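Local coordinates for Alpha/beta hydrolase fold protein (Chitinophaga pinensis, PDB 4PW0) that probably acts as a hydrolase of the alpha/beta hydrolase fold, on a substrate that is not known, at residues D83-M88 against G112-Q117; H144-L149 against T205-W210; S255-A260 against V273-Y278. All blocks are in the same frame, centred on the assembly; numbering follows the deposited sequence.

Followed from the N terminus, the three contacts come in series: each loop closes before the next opens, so none nest or cross. Interaction 1 (83-88 with 112-117) closes 23 residues holding the rest of helix 85-98 and strand 104-109, and joins two helices of the core. Interaction 2 (144-149 with 205-210) closes 55 residues that contain helices but no strand. These two touch: the Phe114 ring stacks on Trp210, and Met88 CE lies 3.6 Å from Ala206 CB. Interaction 3 (255-260 with 273-278), a short closure of 12 residues, ties the last strand to the C-terminal helix, its centre about 23 Å from that of interaction 1.

Interaction 1 of 3, residues D83-M88 against G112-Q117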
ATOM      1  N   ASP A  83     -31.256  12.177   0.792  1.00 19.34           N
ATOM      2  CA  ASP A  83     -31.218  10.922   0.060  1.00 19.66           C
ATOM      3  C   ASP A  83     -30.088  10.797  -0.962  1.00 17.83           C
ATOM      4  O   ASP A  83     -30.119   9.905  -1.806  1.00 19.51           O
ATOM      5  CB  ASP A  83     -32.584  10.622  -0.588  1.00 21.02           C
ATOM      6  CG  ASP A  83     -32.896  11.501  -1.764  1.00 22.16           C
ATOM      7  OD1 ASP A  83     -32.101  12.387  -2.110  1.00 22.38           O
ATOM      8  OD2 ASP A  83     -33.999  11.295  -2.361  1.00 26.03           O
ATOM      9  N   ASN A  84     -29.104  11.691  -0.884  1.00 17.20           N
ATOM     10  CA  ASN A  84     -28.065  11.760  -1.895  1.00 18.21           C
ATOM     11  C   ASN A  84     -26.761  12.300  -1.315  1.00 16.93           C
ATOM     12  O   ASN A  84     -26.742  13.149  -0.404  1.00 18.20           O
ATOM     13  CB  ASN A  84     -28.558  12.639  -3.068  1.00 20.43           C
ATOM     14  CG  ASN A  84     -28.813  14.091  -2.685  1.00 20.79           C
ATOM     15  OD1 ASN A  84     -27.961  14.959  -2.849  1.00 21.35           O
ATOM     16  ND2 ASN A  84     -29.987  14.344  -2.120  1.00 20.77           N
ATOM     17  N   VAL A  85     -25.656  11.849  -1.922  1.00 17.35           N
ATOM     18  CA  VAL A  85     -24.323  12.234  -1.484  1.00 17.79           C
ATOM     19  C   VAL A  85     -24.083  13.741  -1.594  1.00 17.35           C
ATOM     20  O   VAL A  85     -23.426  14.324  -0.721  1.00 18.00           O
ATOM     21  CB  VAL A  85     -23.240  11.418  -2.236  1.00 17.27           C
ATOM     22  CG1 VAL A  85     -21.867  12.031  -2.058  1.00 17.98           C
ATOM     23  CG2 VAL A  85     -23.263   9.956  -1.757  1.00 19.19           C
ATOM     24  N   ALA A  86     -24.571  14.379  -2.665  1.00 18.02           N
ATOM     25  CA  ALA A  86     -24.305  15.786  -2.804  1.00 18.93           C
ATOM     26  C   ALA A  86     -24.832  16.590  -1.625  1.00 19.27           C
ATOM     27  O   ALA A  86     -24.150  17.493  -1.137  1.00 19.50           O
ATOM     28  CB  ALA A  86     -24.893  16.315  -4.122  1.00 20.46           C
ATOM     29  N   ALA A  87     -26.045  16.282  -1.187  1.00 18.99           N
ATOM     30  CA  ALA A  87     -26.613  16.968  -0.021  1.00 18.71           C
ATOM     31  C   ALA A  87     -25.885  16.648   1.277  1.00 19.59           C
ATOM     32  O   ALA A  87     -25.680  17.488   2.124  1.00 20.11           O
ATOM     33  CB  ALA A  87     -28.104  16.661   0.101  1.00 20.63           C
HETATM   34  N   MSE A  88     -25.478  15.372   1.417  1.00 17.88           N
HETATM   35  CA  MSE A  88     -24.678  15.025   2.598  1.00 17.90           C
HETATM   36  C   MSE A  88     -23.382  15.760   2.672  1.00 17.85           C
HETATM   37  O   MSE A  88     -22.893  16.098   3.758  1.00 18.26           O
HETATM   38  CB  MSE A  88     -24.388  13.526   2.605  1.00 16.98           C
HETATM   39  CG  MSE A  88     -25.659  12.690   2.751  1.00 17.99           C
HETATM   40 SE   MSE A  88     -25.210  10.774   2.682  0.65 19.14          SE
HETATM   41  CE  MSE A  88     -27.003  10.104   2.701  1.00 19.16           C
ATOM     42  N   GLY A 112     -18.864   7.424   3.437  1.00 13.52           N
ATOM     43  CA  GLY A 112     -18.012   8.544   3.668  1.00 14.40           C
ATOM     44  C   GLY A 112     -16.943   8.733   2.609  1.00 14.70           C
ATOM     45  O   GLY A 112     -16.517   9.861   2.332  1.00 15.64           O
ATOM     46  N   GLY A 113     -16.492   7.621   2.018  1.00 14.50           N
ATOM     47  CA  GLY A 113     -15.559   7.691   0.916  1.00 15.36           C
ATOM     48  C   GLY A 113     -16.160   8.283  -0.348  1.00 15.73           C
ATOM     49  O   GLY A 113     -15.417   8.807  -1.200  1.00 17.17           O
ATOM     50  N   PHE A 114     -17.470   8.181  -0.522  1.00 14.43           N
ATOM     51  CA  PHE A 114     -18.138   8.874  -1.633  1.00 14.35           C
ATOM     52  C   PHE A 114     -18.195  10.386  -1.341  1.00 15.76           C
ATOM     53  O   PHE A 114     -17.861  11.233  -2.205  1.00 16.36           O
ATOM     54  CB  PHE A 114     -19.594   8.428  -1.789  1.00 15.29           C
ATOM     55  CG  PHE A 114     -19.820   6.962  -2.005  1.00 14.62           C
ATOM     56  CD1 PHE A 114     -18.824   6.089  -2.418  1.00 15.21           C
ATOM     57  CD2 PHE A 114     -21.075   6.449  -1.795  1.00 15.55           C
ATOM     58  CE1 PHE A 114     -19.078   4.727  -2.569  1.00 15.12           C
ATOM     59  CE2 PHE A 114     -21.345   5.115  -1.975  1.00 15.93           C
ATOM     60  CZ  PHE A 114     -20.375   4.238  -2.373  1.00 14.91           C
ATOM     61  N   ILE A 115     -18.516  10.734  -0.101  1.00 14.85           N
ATOM     62  CA  ILE A 115     -18.626  12.146   0.306  1.00 15.42           C
ATOM     63  C   ILE A 115     -17.291  12.858   0.136  1.00 16.15           C
ATOM     64  O   ILE A 115     -17.247  14.001  -0.373  1.00 17.67           O
ATOM     65  CB  ILE A 115     -19.161  12.255   1.750  1.00 16.98           C
ATOM     66  CG1 ILE A 115     -20.633  11.820   1.809  1.00 16.52           C
ATOM     67  CG2 ILE A 115     -19.043  13.698   2.281  1.00 18.09           C
ATOM     68  CD1 ILE A 115     -21.166  11.557   3.212  1.00 17.99           C
ATOM     69  N   VAL A 116     -16.169  12.229   0.493  1.00 16.26           N
ATOM     70  CA  VAL A 116     -14.896  12.973   0.385  1.00 15.79           C
ATOM     71  C   VAL A 116     -14.526  13.202  -1.073  1.00 16.60           C
ATOM     72  O   VAL A 116     -13.901  14.203  -1.370  1.00 18.21           O
ATOM     73  CB  VAL A 116     -13.739  12.309   1.149  1.00 17.11           C
ATOM     74  CG1 VAL A 116     -14.074  12.248   2.643  1.00 17.58           C
ATOM     75  CG2 VAL A 116     -13.362  10.917   0.627  1.00 16.98           C
ATOM     76  N   GLN A 117     -14.884  12.283  -1.970  1.00 15.86           N
ATOM     77  CA  GLN A 117     -14.644  12.509  -3.412  1.00 15.81           C
ATOM     78  C   GLN A 117     -15.462  13.720  -3.902  1.00 18.07           C
ATOM     79  O   GLN A 117     -14.942  14.594  -4.577  1.00 19.28           O
ATOM     80  CB  GLN A 117     -15.034  11.313  -4.229  1.00 17.08           C
ATOM     81  CG  GLN A 117     -14.169  10.077  -4.044  1.00 15.91           C
ATOM     82  CD  GLN A 117     -14.754   8.903  -4.793  1.00 16.19           C
ATOM     83  OE1 GLN A 117     -14.810   8.912  -6.028  1.00 18.42           O
ATOM     84  NE2 GLN A 117     -15.153   7.879  -4.066  1.00 16.85           N
TER
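Val85 enters between Phe114 and Ile115, and its two methyls divide the work. Val85 CG1, set anti to the backbone N (chi1 166°), comes down on the main chain of the facing helix, 4.0 Å from Ile115 CA. Val85 CG2, on the branch beside its own backbone N, turns to Phe114: it meets Phe114 CB at 4.0 Å and sits at the edge of the ring, near its plane, so neither ring face is used by the valine. The Val85 side chain crosses that of Phe114 at about a right angle.

Ile115 answers with an extended arm. Its CD1 reaches Met88 CB at 3.8 Å and passes the selenium of this selenomethionine at 4.2 Å, while the Met88 chain, again roughly perpendicular, continues away from the segment 112-117. Every touching residue is buried, and the Val85 and Ile115 CA atoms are 6.0 Å apart, evidence that the helices approach closely here.

The start of helix 85-98 is fixed separately. Asn84 is its N-cap: Ala87 N donates to Asn84 OD1 at 2.9 Å, from above the carbonyl plane rather than within it. The same amide is held from its other end, where Asn84 ND2 donates almost straight (168°) to Asp83 OD1.

Helix 85-98 belongs to a beta-alpha-beta crossover from strand 66-69 to strand 104-109, and helix 111-122 starts within a probable nucleophile elbow (Gly108, Ser110, Gly112), the strand-turn-helix element typical of the alpha/beta hydrolase fold.

Interaction 2 of 3, residues H144-L149 against T205-W210; sequences HTFPDL and TAITNW
The Phe146 ring receives Ile207 over one face and Thr208 at its edge. Ile207 CG2 stands 3.6 Å from the ring centroid and only 8° off the ring normal, which defines a CH-pi contact centred on the ring; accordingly, the methyl carbon lies between 3.7 and 4.0 Å from all six ring carbons. Near the ring plane, Thr208 OG1 approaches CD2 of Phe146 at 3.7 Å, and elsewhere Phe45 packs against the same ring edge-to-face. The contact lies in the all-helical region between strands 127-133 and 226-231, the place where many alpha/beta hydrolases carry their cap or lid, and it joins the first helix of that region, 146-154, to the last, 197-212.

First torsions explain how the partners meet. Phe146 has CG anti to its main-chain nitrogen (chi1 178°), which swings the ring from the helix start toward 205-210. In Ile207 (chi1 -70°), CG2 occupies the branch beside the carbonyl carbon and takes the ring face, whereas the longer arm, CG1 beside the backbone N, brings CD1 to 3.8 Å from Phe146 CZ. Ile207 also packs on Leu111 and Phe114 of helix 111-122, close to, but not touching, the putative Ser-His-Asp triad, so Ile207 probably borders the catalytic region.

The outer part of the contact is less deeply buried. Here Thr208 OG1 is hydrogen-bonded back to Leu204 O in its own helix, which satisfies the hydroxyl without help from Phe146 or Pro147. Past the ring, Pro147 meets this threonine through two ring carbons, with Pro147 CG 3.4 Å and Pro147 CD 3.5 Å from Thr208 OG1, while the Thr208 methyl CG2 stays 4.0 Å from CG of the proline.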
ATOM      1  N   HIS A 144     -25.498  -1.164  -8.123  1.00 17.72           N
ATOM      2  CA  HIS A 144     -26.883  -1.357  -8.553  1.00 20.04           C
ATOM      3  C   HIS A 144     -27.548  -2.449  -7.749  1.00 21.45           C
ATOM      4  O   HIS A 144     -28.782  -2.459  -7.595  1.00 24.87           O
ATOM      5  CB  HIS A 144     -26.948  -1.732 -10.042  1.00 19.91           C
ATOM      6  CG  HIS A 144     -26.386  -0.699 -10.966  1.00 22.14           C
ATOM      7  ND1 HIS A 144     -26.471  -0.812 -12.337  1.00 30.84           N
ATOM      8  CD2 HIS A 144     -25.670   0.420 -10.726  1.00 22.69           C
ATOM      9  CE1 HIS A 144     -25.879   0.225 -12.890  1.00 29.01           C
ATOM     10  NE2 HIS A 144     -25.362   0.973 -11.936  1.00 25.77           N
ATOM     11  N   THR A 145     -26.761  -3.385  -7.237  1.00 18.26           N
ATOM     12  CA  THR A 145     -27.273  -4.479  -6.418  1.00 21.56           C
ATOM     13  C   THR A 145     -27.051  -4.343  -4.923  1.00 18.24           C
ATOM     14  O   THR A 145     -27.255  -5.269  -4.153  1.00 19.10           O
ATOM     15  CB  THR A 145     -26.799  -5.821  -6.905  1.00 27.66           C
ATOM     16  OG1 THR A 145     -25.397  -5.858  -6.909  1.00 29.40           O
ATOM     17  CG2 THR A 145     -27.442  -6.135  -8.332  1.00 34.19           C
ATOM     18  N   PHE A 146     -26.670  -3.138  -4.516  1.00 17.04           N
ATOM     19  CA  PHE A 146     -26.507  -2.845  -3.100  1.00 16.82           C
ATOM     20  C   PHE A 146     -27.780  -3.148  -2.300  1.00 16.85           C
ATOM     21  O   PHE A 146     -27.669  -3.743  -1.244  1.00 16.47           O
ATOM     22  CB  PHE A 146     -26.035  -1.389  -2.892  1.00 18.01           C
ATOM     23  CG  PHE A 146     -25.898  -1.017  -1.472  1.00 17.15           C
ATOM     24  CD1 PHE A 146     -24.825  -1.437  -0.770  1.00 18.90           C
ATOM     25  CD2 PHE A 146     -26.830  -0.192  -0.829  1.00 17.59           C
ATOM     26  CE1 PHE A 146     -24.660  -1.096   0.548  1.00 19.63           C
ATOM     27  CE2 PHE A 146     -26.658   0.154   0.485  1.00 17.90           C
ATOM     28  CZ  PHE A 146     -25.575  -0.317   1.190  1.00 18.80           C
ATOM     29  N   PRO A 147     -28.976  -2.774  -2.816  1.00 17.32           N
ATOM     30  CA  PRO A 147     -30.161  -3.144  -2.024  1.00 17.90           C
ATOM     31  C   PRO A 147     -30.305  -4.643  -1.776  1.00 18.47           C
ATOM     32  O   PRO A 147     -30.724  -5.031  -0.684  1.00 19.22           O
ATOM     33  CB  PRO A 147     -31.329  -2.575  -2.856  1.00 20.15           C
ATOM     34  CG  PRO A 147     -30.736  -1.427  -3.597  1.00 20.52           C
ATOM     35  CD  PRO A 147     -29.342  -1.952  -3.975  1.00 18.27           C
ATOM     36  N   ASP A 148     -29.977  -5.478  -2.756  1.00 18.05           N
ATOM     37  CA  ASP A 148     -30.036  -6.925  -2.548  1.00 17.86           C
ATOM     38  C   ASP A 148     -28.968  -7.412  -1.590  1.00 16.86           C
ATOM     39  O   ASP A 148     -29.203  -8.394  -0.869  1.00 18.42           O
ATOM     40  CB  ASP A 148     -30.042  -7.680  -3.846  1.00 19.70           C
ATOM     41  CG  ASP A 148     -31.390  -7.554  -4.577  1.00 21.51           C
ATOM     42  OD1 ASP A 148     -32.423  -7.533  -3.883  1.00 24.15           O
ATOM     43  OD2 ASP A 148     -31.423  -7.423  -5.804  1.00 27.47           O
ATOM     44  N   LEU A 149     -27.804  -6.754  -1.547  1.00 16.35           N
ATOM     45  CA  LEU A 149     -26.785  -7.139  -0.562  1.00 16.45           C
ATOM     46  C   LEU A 149     -27.322  -6.897   0.843  1.00 16.81           C
ATOM     47  O   LEU A 149     -27.174  -7.725   1.742  1.00 17.54           O
ATOM     48  CB  LEU A 149     -25.513  -6.352  -0.817  1.00 16.97           C
ATOM     49  CG  LEU A 149     -24.369  -6.669   0.122  1.00 18.60           C
ATOM     50  CD1 LEU A 149     -23.806  -8.048  -0.103  1.00 23.60           C
ATOM     51  CD2 LEU A 149     -23.318  -5.569   0.019  1.00 22.79           C
ATOM     52  N   THR A 205     -30.636   4.667  -0.140  1.00 16.40           N
ATOM     53  CA  THR A 205     -30.965   5.337  -1.384  1.00 17.27           C
ATOM     54  C   THR A 205     -29.733   6.037  -1.995  1.00 16.02           C
ATOM     55  O   THR A 205     -29.426   5.903  -3.187  1.00 17.37           O
ATOM     56  CB  THR A 205     -32.098   6.367  -1.165  1.00 17.51           C
ATOM     57  OG1 THR A 205     -33.202   5.694  -0.571  1.00 18.37           O
ATOM     58  CG2 THR A 205     -32.528   6.979  -2.483  1.00 19.33           C
ATOM     59  N   ALA A 206     -29.009   6.781  -1.149  1.00 15.77           N
ATOM     60  CA  ALA A 206     -27.859   7.546  -1.577  1.00 15.75           C
ATOM     61  C   ALA A 206     -26.750   6.634  -2.138  1.00 15.84           C
ATOM     62  O   ALA A 206     -26.116   6.974  -3.171  1.00 17.33           O
ATOM     63  CB  ALA A 206     -27.331   8.402  -0.446  1.00 17.83           C
ATOM     64  N   ILE A 207     -26.517   5.508  -1.475  1.00 14.84           N
ATOM     65  CA  ILE A 207     -25.451   4.620  -1.894  1.00 15.16           C
ATOM     66  C   ILE A 207     -25.805   3.968  -3.226  1.00 15.89           C
ATOM     67  O   ILE A 207     -24.982   3.886  -4.154  1.00 16.87           O
ATOM     68  CB  ILE A 207     -25.197   3.566  -0.824  1.00 16.01           C
ATOM     69  CG1 ILE A 207     -24.566   4.202   0.399  1.00 15.36           C
ATOM     70  CG2 ILE A 207     -24.328   2.437  -1.338  1.00 15.85           C
ATOM     71  CD1 ILE A 207     -24.670   3.349   1.640  1.00 16.69           C
ATOM     72  N   THR A 208     -27.040   3.526  -3.351  1.00 15.70           N
ATOM     73  CA  THR A 208     -27.479   2.909  -4.605  1.00 16.66           C
ATOM     74  C   THR A 208     -27.361   3.898  -5.761  1.00 17.81           C
ATOM     75  O   THR A 208     -26.861   3.547  -6.849  1.00 18.25           O
ATOM     76  CB  THR A 208     -28.939   2.391  -4.448  1.00 16.98           C
ATOM     77  OG1 THR A 208     -29.014   1.473  -3.334  1.00 17.67           O
ATOM     78  CG2 THR A 208     -29.376   1.649  -5.712  1.00 17.87           C
ATOM     79  N   ASN A 209     -27.821   5.114  -5.534  1.00 17.40           N
ATOM     80  CA  ASN A 209     -27.754   6.121  -6.581  1.00 18.82           C
ATOM     81  C   ASN A 209     -26.377   6.640  -6.933  1.00 17.79           C
ATOM     82  O   ASN A 209     -26.148   7.050  -8.074  1.00 19.50           O
ATOM     83  CB  ASN A 209     -28.739   7.262  -6.324  1.00 19.47           C
ATOM     84  CG  ASN A 209     -30.148   6.885  -6.711  1.00 25.90           C
ATOM     85  OD1 ASN A 209     -30.387   6.090  -7.612  1.00 30.57           O
ATOM     86  ND2 ASN A 209     -31.081   7.421  -6.012  1.00 29.44           N
ATOM     87  N   TRP A 210     -25.431   6.571  -6.001  1.00 16.90           N
ATOM     88  CA  TRP A 210     -24.035   6.851  -6.342  1.00 17.05           C
ATOM     89  C   TRP A 210     -23.617   5.930  -7.485  1.00 17.19           C
ATOM     90  O   TRP A 210     -22.875   6.360  -8.369  1.00 18.51           O
ATOM     91  CB  TRP A 210     -23.147   6.647  -5.107  1.00 16.62           C
ATOM     92  CG  TRP A 210     -21.695   6.940  -5.290  1.00 16.08           C
ATOM     93  CD1 TRP A 210     -20.698   6.033  -5.467  1.00 15.88           C
ATOM     94  CD2 TRP A 210     -21.062   8.219  -5.267  1.00 15.26           C
ATOM     95  NE1 TRP A 210     -19.490   6.671  -5.554  1.00 15.67           N
ATOM     96  CE2 TRP A 210     -19.678   8.006  -5.402  1.00 15.79           C
ATOM     97  CE3 TRP A 210     -21.520   9.525  -5.136  1.00 17.55           C
ATOM     98  CZ2 TRP A 210     -18.757   9.043  -5.373  1.00 17.25           C
ATOM     99  CZ3 TRP A 210     -20.595  10.554  -5.109  1.00 16.69           C
ATOM    100  CH2 TRP A 210     -19.230  10.301  -5.211  1.00 16.84           C
TER

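Interaction 3 of 3, residues S255-A260 against V273-Y278; sequences SLYPDA and VSQTEY
Two hydroxyls converge on the amide oxygen of Gln275, and this is the tight part of the contact. Tyr257 OH donates to Gln275 OE1 at 2.8 Å, and Ser255 OG also donates to OE1 at 2.8 Å, although the latter bond belongs to one of two modelled serine conformers and is less certain. The donors come from opposite faces of the amide, 49° and 44° out of the carbonyl plane respectively. OE1 lies in the Tyr257 ring plane, at its edge.

Strand 252-257 is the last of the central sheet and helix 269-282 the C-terminal helix of this alpha/beta hydrolase fold; Ser255 and Leu256 pair antiparallel with a strand of the second subunit, continuing the sheet.

On the looser side a water joins the other end of the amide to the serine: it accepts from Gln275 NE2 at 2.7 Å and, with the same reservation about the conformer, donates to Ser255 OG at 2.6 Å. With a leucine in place of Gln275 the amide is gone, and Tyr257 OH would probably be left without this acceptor in a buried setting. Gln275 CG, anti to the carbonyl carbon, starts an extended chain that carries the amide from helix to strand, the CA atoms of Ser255 and Gln275 being 8.8 Å apart.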
ATOM      1  N   SER A 255      -3.237   0.901  -1.297  1.00 13.27           N
ATOM      2  CA  SER A 255      -2.869  -0.247  -0.453  0.60 14.42           C
ATOM      3  C   SER A 255      -4.002  -1.265  -0.480  1.00 13.25           C
ATOM      4  O   SER A 255      -5.147  -0.904  -0.199  1.00 14.03           O
ATOM      5  CB  SER A 255      -2.684   0.225   1.013  0.60 15.15           C
ATOM      6  OG  SER A 255      -1.458   0.929   1.282  0.60 17.01           O
ATOM      7  N   LEU A 256      -3.679  -2.514  -0.813  1.00 13.33           N
ATOM      8  CA  LEU A 256      -4.635  -3.601  -0.684  1.00 13.19           C
ATOM      9  C   LEU A 256      -4.155  -4.581   0.388  1.00 13.16           C
ATOM     10  O   LEU A 256      -2.974  -4.965   0.437  1.00 13.96           O
ATOM     11  CB  LEU A 256      -4.844  -4.359  -1.989  1.00 14.07           C
ATOM     12  CG  LEU A 256      -5.307  -3.562  -3.188  1.00 14.39           C
ATOM     13  CD1 LEU A 256      -5.500  -4.475  -4.384  1.00 15.44           C
ATOM     14  CD2 LEU A 256      -6.562  -2.793  -2.873  1.00 15.17           C
ATOM     15  N   TYR A 257      -5.104  -4.962   1.245  1.00 13.11           N
ATOM     16  CA  TYR A 257      -4.811  -5.804   2.413  1.00 13.82           C
ATOM     17  C   TYR A 257      -5.292  -7.254   2.216  1.00 14.08           C
ATOM     18  O   TYR A 257      -6.359  -7.466   1.647  1.00 14.65           O
ATOM     19  CB  TYR A 257      -5.433  -5.223   3.701  1.00 15.53           C
ATOM     20  CG  TYR A 257      -4.963  -3.841   4.115  1.00 14.64           C
ATOM     21  CD1 TYR A 257      -3.830  -3.251   3.598  1.00 16.00           C
ATOM     22  CD2 TYR A 257      -5.653  -3.152   5.115  1.00 16.20           C
ATOM     23  CE1 TYR A 257      -3.381  -1.991   4.017  1.00 17.19           C
ATOM     24  CE2 TYR A 257      -5.229  -1.915   5.520  1.00 16.06           C
ATOM     25  CZ  TYR A 257      -4.135  -1.331   4.995  1.00 16.53           C
ATOM     26  OH  TYR A 257      -3.747  -0.068   5.447  1.00 18.79           O
ATOM     27  N   PRO A 258      -4.505  -8.219   2.686  1.00 14.25           N
ATOM     28  CA  PRO A 258      -4.785  -9.628   2.319  1.00 14.46           C
ATOM     29  C   PRO A 258      -5.930 -10.251   3.075  1.00 14.77           C
ATOM     30  O   PRO A 258      -6.160  -9.968   4.272  1.00 14.94           O
ATOM     31  CB  PRO A 258      -3.477 -10.323   2.687  1.00 15.54           C
ATOM     32  CG  PRO A 258      -2.862  -9.463   3.765  1.00 15.05           C
ATOM     33  CD  PRO A 258      -3.206  -8.049   3.344  1.00 14.55           C
ATOM     34  N   ASP A 259      -6.622 -11.155   2.384  1.00 14.13           N
ATOM     35  CA  ASP A 259      -7.687 -11.983   2.991  1.00 14.36           C
ATOM     36  C   ASP A 259      -8.640 -11.132   3.813  1.00 14.20           C
ATOM     37  O   ASP A 259      -8.977 -11.475   4.958  1.00 15.11           O
ATOM     38  CB  ASP A 259      -7.132 -13.140   3.809  1.00 15.37           C
ATOM     39  CG  ASP A 259      -8.218 -14.161   4.175  1.00 15.96           C
ATOM     40  OD1 ASP A 259      -9.153 -14.335   3.381  1.00 17.70           O
ATOM     41  OD2 ASP A 259      -8.041 -14.726   5.267  1.00 19.14           O
ATOM     42  N   ALA A 260      -9.111 -10.054   3.185  1.00 14.51           N
ATOM     43  CA  ALA A 260      -9.911  -9.050   3.849  1.00 13.18           C
ATOM     44  C   ALA A 260     -11.014  -8.574   2.929  1.00 13.76           C
ATOM     45  O   ALA A 260     -11.032  -8.903   1.736  1.00 15.88           O
ATOM     46  CB  ALA A 260      -9.016  -7.919   4.305  1.00 14.28           C
ATOM     47  N   VAL A 273      -3.132   2.535  10.489  1.00 15.52           N
ATOM     48  CA  VAL A 273      -2.603   3.729  11.175  1.00 16.36           C
ATOM     49  C   VAL A 273      -1.186   4.033  10.725  1.00 16.57           C
ATOM     50  O   VAL A 273      -0.842   5.181  10.435  1.00 17.51           O
ATOM     51  CB  VAL A 273      -2.684   3.565  12.694  1.00 16.53           C
ATOM     52  CG1 VAL A 273      -1.891   4.657  13.389  1.00 18.88           C
ATOM     53  CG2 VAL A 273      -4.127   3.565  13.153  1.00 18.83           C
ATOM     54  N   SER A 274      -0.336   2.998  10.650  1.00 16.37           N
ATOM     55  CA  SER A 274       1.049   3.217  10.237  1.00 16.62           C
ATOM     56  C   SER A 274       1.157   3.850   8.853  1.00 17.43           C
ATOM     57  O   SER A 274       1.884   4.833   8.618  1.00 19.24           O
ATOM     58  CB  SER A 274       1.809   1.924  10.271  1.00 17.62           C
ATOM     59  OG  SER A 274       3.143   2.131   9.819  1.00 21.52           O
ATOM     60  N   GLN A 275       0.362   3.308   7.947  1.00 15.10           N
ATOM     61  CA  GLN A 275       0.381   3.831   6.574  1.00 15.22           C
ATOM     62  C   GLN A 275      -0.182   5.234   6.468  1.00 15.26           C
ATOM     63  O   GLN A 275       0.399   6.096   5.755  1.00 16.51           O
ATOM     64  CB  GLN A 275      -0.376   2.886   5.654  1.00 15.17           C
ATOM     65  CG  GLN A 275       0.303   1.570   5.483  1.00 18.96           C
ATOM     66  CD  GLN A 275      -0.337   0.739   4.402  1.00 20.98           C
ATOM     67  OE1 GLN A 275      -1.503   0.869   4.117  1.00 21.28           O
ATOM     68  NE2 GLN A 275       0.481  -0.182   3.832  1.00 25.36           N
ATOM     69  N   THR A 276      -1.315   5.459   7.145  1.00 15.27           N
ATOM     70  CA  THR A 276      -2.042   6.730   7.101  0.60 16.61           C
ATOM     71  C   THR A 276      -1.277   7.861   7.794  1.00 16.32           C
ATOM     72  O   THR A 276      -1.257   9.007   7.311  1.00 17.18           O
ATOM     73  CB  THR A 276      -3.460   6.570   7.737  0.60 16.91           C
ATOM     74  OG1 THR A 276      -4.174   5.585   7.010  0.60 21.42           O
ATOM     75  CG2 THR A 276      -4.239   7.862   7.652  0.60 19.83           C
ATOM     76  N   GLU A 277      -0.635   7.534   8.918  1.00 16.63           N
ATOM     77  CA  GLU A 277       0.146   8.529   9.618  1.00 18.38           C
ATOM     78  C   GLU A 277       1.294   9.029   8.746  1.00 18.10           C
ATOM     79  O   GLU A 277       1.541  10.253   8.675  1.00 19.47           O
ATOM     80  CB  GLU A 277       0.638   7.919  10.940  1.00 24.82           C
ATOM     81  CG  GLU A 277       1.575   8.735  11.744  1.00 31.45           C
ATOM     82  CD  GLU A 277       1.844   7.939  13.007  1.00 44.36           C
ATOM     83  OE1 GLU A 277       2.249   6.744  12.890  1.00 51.34           O
ATOM     84  OE2 GLU A 277       1.569   8.470  14.091  1.00 47.29           O
ATOM     85  N   TYR A 278       2.015   8.138   8.060  1.00 16.99           N
ATOM     86  CA  TYR A 278       3.017   8.573   7.151  1.00 18.31           C
ATOM     87  C   TYR A 278       2.457   9.451   6.031  1.00 17.62           C
ATOM     88  O   TYR A 278       3.002  10.516   5.666  1.00 18.39           O
ATOM     89  CB  TYR A 278       3.847   7.394   6.561  1.00 18.72           C
ATOM     90  CG  TYR A 278       4.915   7.885   5.637  1.00 18.95           C
ATOM     91  CD1 TYR A 278       6.165   8.296   6.142  1.00 20.85           C
ATOM     92  CD2 TYR A 278       4.677   8.071   4.294  1.00 19.10           C
ATOM     93  CE1 TYR A 278       7.094   8.825   5.287  1.00 21.09           C
ATOM     94  CE2 TYR A 278       5.610   8.649   3.446  1.00 19.96           C
ATOM     95  CZ  TYR A 278       6.833   9.015   3.974  1.00 22.03           C
ATOM     96  OH  TYR A 278       7.752   9.630   3.136  1.00 24.29           O
TER
HETATM   97  O   HOH W   1       0.009  -1.270   1.388  0.60 19.54           O